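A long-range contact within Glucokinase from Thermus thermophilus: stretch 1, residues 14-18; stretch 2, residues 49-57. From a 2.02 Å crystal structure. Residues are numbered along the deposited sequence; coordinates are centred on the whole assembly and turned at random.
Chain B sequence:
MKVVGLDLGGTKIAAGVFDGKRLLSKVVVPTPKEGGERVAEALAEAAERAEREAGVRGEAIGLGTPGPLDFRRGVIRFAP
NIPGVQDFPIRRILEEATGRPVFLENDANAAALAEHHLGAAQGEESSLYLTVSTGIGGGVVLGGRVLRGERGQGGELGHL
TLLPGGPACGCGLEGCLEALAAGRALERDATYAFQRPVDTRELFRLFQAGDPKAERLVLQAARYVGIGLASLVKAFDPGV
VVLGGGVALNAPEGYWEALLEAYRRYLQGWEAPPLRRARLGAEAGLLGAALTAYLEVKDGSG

Stretch 1 (14-18) AAGVF
Stretch 2, residues 49-57: RAEREAGVR

The contact between residues 14-18 and 49-57 is a small, largely apolar packing of a β-strand against the end of an α-helix and the loop that follows, centred on V17 and held without a single hydrogen bond or salt bridge across the interface. Together the two stretches bury 221 Å², and the touching residues lie at least 33 positions apart in the chain.

Stretch 1 is extended throughout, with phi/psi of -108/143 at A14, -139/148 at A15, -168/146 at G16, -72/144 at V17 and -139/140 at F18. Stretch 2 continues a helix through A54, with phi near -60 to -70° and psi near -40° from R49 to R52, relaxing to -70/-29 at E53 and -87/-19 at A54. The strand and helix axes approach to 7.0 Å, and their N-to-C directions differ by 43°, with a signed crossing angle of -43°. The register is set by G16 and A50, whose CA atoms are 5.0 Å apart.

Small residues meet where the backbones come closest. A50 directs its CB toward the strand, where it lies 3.8 Å from G16 CA. G16 has no side chain, and a CB in its place would point away from the helix. The methyl of A50 also packs against A15, with A15 CB and A50 CB 4.1 Å apart.

V17 contributes most of the strand's buried area. Its CB points toward stretch 2, and its t rotamer (chi1 176°) brings CG2 among backbone and side-chain atoms of the helix end and the segment that follows. V17 CG2 lies 3.6 Å from A54 CB, one helical turn beyond A50, and 4.5 Å from A50 CB. The same methyl is 3.5 Å from A50 O and 3.6 Å from V56 O; these are van der Waals contacts, since a methyl carbon offers no conventional donor. A50 O instead accepts the backbone hydrogen bond from A54 N at 2.9 Å. E51, whose CB points sideways, takes part through its carbon skeleton: V17 CG2 is 3.7 Å from E51 CA and 3.8 Å from E51 CG. With chi1 -81° (m) and chi2 -179° (t), its carboxylate finds hydrogen-bonding partners outside both stretches.

G55 leaves helical geometry with a positive phi (75/15), a conformation that favours glycine. E51 O receives weak hydrogen bonds from G55 N at 2.9 Å and V56 N at 3.2 Å, tying the turn to the helix. The chain then becomes extended at V56 (-141/150) and R57 (-98/139). The CA-to-CB bond of V56 points toward the strand; chi1 lies between wells at -128°, and V56 CG2 is 4.4 Å from V17 CG1.

R49, R52 and E53 make no contact with the strand. R49 extends with chi1 to chi3 all t and forms a salt bridge along the helix, R49 NE to E53 OE2 at 3.0 Å, while the CA-to-CB bond of R52 points away from the strand. A14 and F18 make no contact with stretch 2.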

ATOM      1  N   ALA B  14      41.511  -4.948  -2.228  1.00 20.86           N
ATOM      2  CA  ALA B  14      41.934  -5.892  -3.250  1.00 20.66           C
ATOM      3  C   ALA B  14      42.522  -5.181  -4.467  1.00 20.46           C
ATOM      4  O   ALA B  14      42.043  -4.094  -4.878  1.00 19.10           O
ATOM      5  CB  ALA B  14      40.760  -6.792  -3.661  1.00 21.41           C
ATOM      6  N   ALA B  15      43.561  -5.780  -5.052  1.00 18.84           N
ATOM      7  CA  ALA B  15      44.189  -5.217  -6.219  1.00 18.51           C
ATOM      8  C   ALA B  15      44.543  -6.310  -7.236  1.00 19.54           C
ATOM      9  O   ALA B  15      44.840  -7.438  -6.840  1.00 20.22           O
ATOM     10  CB  ALA B  15      45.473  -4.418  -5.801  1.00 18.56           C
ATOM     11  N   GLY B  16      44.512  -5.996  -8.520  1.00 18.77           N
ATOM     12  CA  GLY B  16      45.046  -6.954  -9.482  1.00 19.83           C
ATOM     13  C   GLY B  16      45.204  -6.323 -10.819  1.00 20.35           C
ATOM     14  O   GLY B  16      44.425  -5.428 -11.162  1.00 19.63           O
ATOM     15  N   VAL B  17      46.238  -6.758 -11.551  1.00 19.91           N
ATOM     16  CA  VAL B  17      46.398  -6.445 -12.975  1.00 19.87           C
ATOM     17  C   VAL B  17      45.350  -7.250 -13.724  1.00 20.06           C
ATOM     18  O   VAL B  17      44.994  -8.347 -13.286  1.00 20.84           O
ATOM     19  CB  VAL B  17      47.845  -6.756 -13.495  1.00 19.92           C
ATOM     20  CG1 VAL B  17      47.968  -6.511 -14.988  1.00 20.21           C
ATOM     21  CG2 VAL B  17      48.895  -5.892 -12.743  1.00 20.08           C
ATOM     22  N   PHE B  18      44.799  -6.677 -14.781  1.00 18.62           N
ATOM     23  CA  PHE B  18      43.666  -7.254 -15.455  1.00 19.43           C
ATOM     24  C   PHE B  18      43.943  -7.076 -16.920  1.00 20.42           C
ATOM     25  O   PHE B  18      44.388  -6.010 -17.316  1.00 20.78           O
ATOM     26  CB  PHE B  18      42.402  -6.464 -15.092  1.00 17.60           C
ATOM     27  CG  PHE B  18      41.159  -6.903 -15.807  1.00 18.09           C
ATOM     28  CD1 PHE B  18      40.561  -8.126 -15.498  1.00 14.62           C
ATOM     29  CD2 PHE B  18      40.570  -6.083 -16.776  1.00 17.16           C
ATOM     30  CE1 PHE B  18      39.408  -8.524 -16.148  1.00 16.87           C
ATOM     31  CE2 PHE B  18      39.419  -6.436 -17.394  1.00 18.37           C
ATOM     32  CZ  PHE B  18      38.814  -7.697 -17.098  1.00 16.31           C
ATOM     33  N   ARG B  49      52.317  -3.650  -5.904  1.00 27.19           N
ATOM     34  CA  ARG B  49      52.471  -5.066  -5.633  1.00 28.55           C
ATOM     35  C   ARG B  49      51.806  -5.966  -6.681  1.00 28.26           C
ATOM     36  O   ARG B  49      52.410  -6.955  -7.146  1.00 27.84           O
ATOM     37  CB  ARG B  49      52.027  -5.416  -4.209  1.00 28.98           C
ATOM     38  CG  ARG B  49      52.318  -6.858  -3.861  1.00 34.11           C
ATOM     39  CD  ARG B  49      52.063  -7.168  -2.406  1.00 39.13           C
ATOM     40  NE  ARG B  49      51.725  -8.577  -2.286  1.00 42.77           N
ATOM     41  CZ  ARG B  49      51.176  -9.147  -1.218  1.00 44.14           C
ATOM     42  NH1 ARG B  49      50.893  -8.431  -0.125  1.00 42.85           N
ATOM     43  NH2 ARG B  49      50.896 -10.452  -1.261  1.00 44.37           N
ATOM     44  N   ALA B  50      50.575  -5.630  -7.063  1.00 26.57           N
ATOM     45  CA  ALA B  50      49.861  -6.395  -8.091  1.00 26.48           C
ATOM     46  C   ALA B  50      50.641  -6.364  -9.408  1.00 26.03           C
ATOM     47  O   ALA B  50      50.682  -7.344 -10.164  1.00 24.58           O
ATOM     48  CB  ALA B  50      48.441  -5.791  -8.302  1.00 25.68           C
ATOM     49  N   GLU B  51      51.239  -5.218  -9.691  1.00 26.54           N
ATOM     50  CA  GLU B  51      51.988  -5.053 -10.908  1.00 27.97           C
ATOM     51  C   GLU B  51      53.302  -5.844 -10.855  1.00 30.82           C
ATOM     52  O   GLU B  51      53.711  -6.416 -11.856  1.00 31.74           O
ATOM     53  CB  GLU B  51      52.222  -3.587 -11.145  1.00 28.00           C
ATOM     54  CG  GLU B  51      50.999  -2.903 -11.781  1.00 27.05           C
ATOM     55  CD  GLU B  51      51.244  -1.441 -12.046  1.00 29.48           C
ATOM     56  OE1 GLU B  51      51.884  -0.786 -11.205  1.00 31.32           O
ATOM     57  OE2 GLU B  51      50.796  -0.931 -13.091  1.00 30.47           O
ATOM     58  N   ARG B  52      53.946  -5.887  -9.690  1.00 32.36           N
ATOM     59  CA  ARG B  52      55.150  -6.725  -9.505  1.00 35.02           C
ATOM     60  C   ARG B  52      54.807  -8.208  -9.640  1.00 35.95           C
ATOM     61  O   ARG B  52      55.530  -8.976 -10.288  1.00 36.21           O
ATOM     62  CB  ARG B  52      55.799  -6.478  -8.138  1.00 34.83           C
ATOM     63  CG  ARG B  52      56.424  -5.109  -8.019  1.00 37.51           C
ATOM     64  CD  ARG B  52      57.357  -5.022  -6.814  1.00 44.56           C
ATOM     65  NE  ARG B  52      56.670  -5.168  -5.523  1.00 47.61           N
ATOM     66  CZ  ARG B  52      56.121  -4.167  -4.841  1.00 49.43           C
ATOM     67  NH1 ARG B  52      56.156  -2.928  -5.322  1.00 51.42           N
ATOM     68  NH2 ARG B  52      55.531  -4.406  -3.675  1.00 50.43           N
ATOM     69  N   GLU B  53      53.682  -8.606  -9.044  1.00 36.01           N
ATOM     70  CA  GLU B  53      53.250  -9.999  -9.138  1.00 36.37           C
ATOM     71  C   GLU B  53      52.782 -10.442 -10.511  1.00 36.09           C
ATOM     72  O   GLU B  53      52.881 -11.627 -10.851  1.00 36.59           O
ATOM     73  CB  GLU B  53      52.185 -10.299  -8.124  1.00 35.69           C
ATOM     74  CG  GLU B  53      52.743 -10.443  -6.771  1.00 39.65           C
ATOM     75  CD  GLU B  53      51.703 -10.855  -5.768  1.00 41.81           C
ATOM     76  OE1 GLU B  53      50.700 -11.507  -6.157  1.00 44.05           O
ATOM     77  OE2 GLU B  53      51.910 -10.532  -4.578  1.00 46.15           O
ATOM     78  N   ALA B  54      52.252  -9.524 -11.295  1.00 35.61           N
ATOM     79  CA  ALA B  54      51.856  -9.871 -12.647  1.00 36.02           C
ATOM     80  C   ALA B  54      53.021  -9.729 -13.625  1.00 36.78           C
ATOM     81  O   ALA B  54      52.958 -10.245 -14.745  1.00 36.75           O
ATOM     82  CB  ALA B  54      50.682  -9.014 -13.112  1.00 35.07           C
ATOM     83  N   GLY B  55      54.046  -8.973 -13.224  1.00 36.91           N
ATOM     84  CA  GLY B  55      55.180  -8.742 -14.063  1.00 37.34           C
ATOM     85  C   GLY B  55      54.821  -7.774 -15.148  1.00 38.49           C
ATOM     86  O   GLY B  55      55.542  -7.635 -16.138  1.00 39.30           O
ATOM     87  N   VAL B  56      53.701  -7.080 -14.975  1.00 37.83           N
ATOM     88  CA  VAL B  56      53.269  -6.123 -15.981  1.00 37.87           C
ATOM     89  C   VAL B  56      52.716  -4.932 -15.247  1.00 37.06           C
ATOM     90  O   VAL B  56      52.132  -5.082 -14.174  1.00 36.43           O
ATOM     91  CB  VAL B  56      52.089  -6.638 -16.852  1.00 38.00           C
ATOM     92  CG1 VAL B  56      52.430  -6.482 -18.306  1.00 39.92           C
ATOM     93  CG2 VAL B  56      51.771  -8.068 -16.543  1.00 40.18           C
ATOM     94  N   ARG B  57      52.847  -3.789 -15.890  1.00 35.87           N
ATOM     95  CA  ARG B  57      52.369  -2.506 -15.436  1.00 36.29           C
ATOM     96  C   ARG B  57      51.024  -2.180 -16.100  1.00 35.10           C
ATOM     97  O   ARG B  57      50.842  -2.429 -17.287  1.00 34.75           O
ATOM     98  CB  ARG B  57      53.408  -1.496 -15.890  1.00 36.95           C
ATOM     99  CG  ARG B  57      53.304  -0.083 -15.342  1.00 40.42           C
ATOM    100  CD  ARG B  57      54.479   0.798 -15.874  1.00 44.25           C
ATOM    101  NE  ARG B  57      54.202   2.226 -15.717  1.00 45.36           N
ATOM    102  CZ  ARG B  57      54.375   2.893 -14.584  1.00 46.33           C
ATOM    103  NH1 ARG B  57      54.850   2.274 -13.507  1.00 46.78           N
ATOM    104  NH2 ARG B  57      54.090   4.187 -14.534  1.00 48.99           N
TER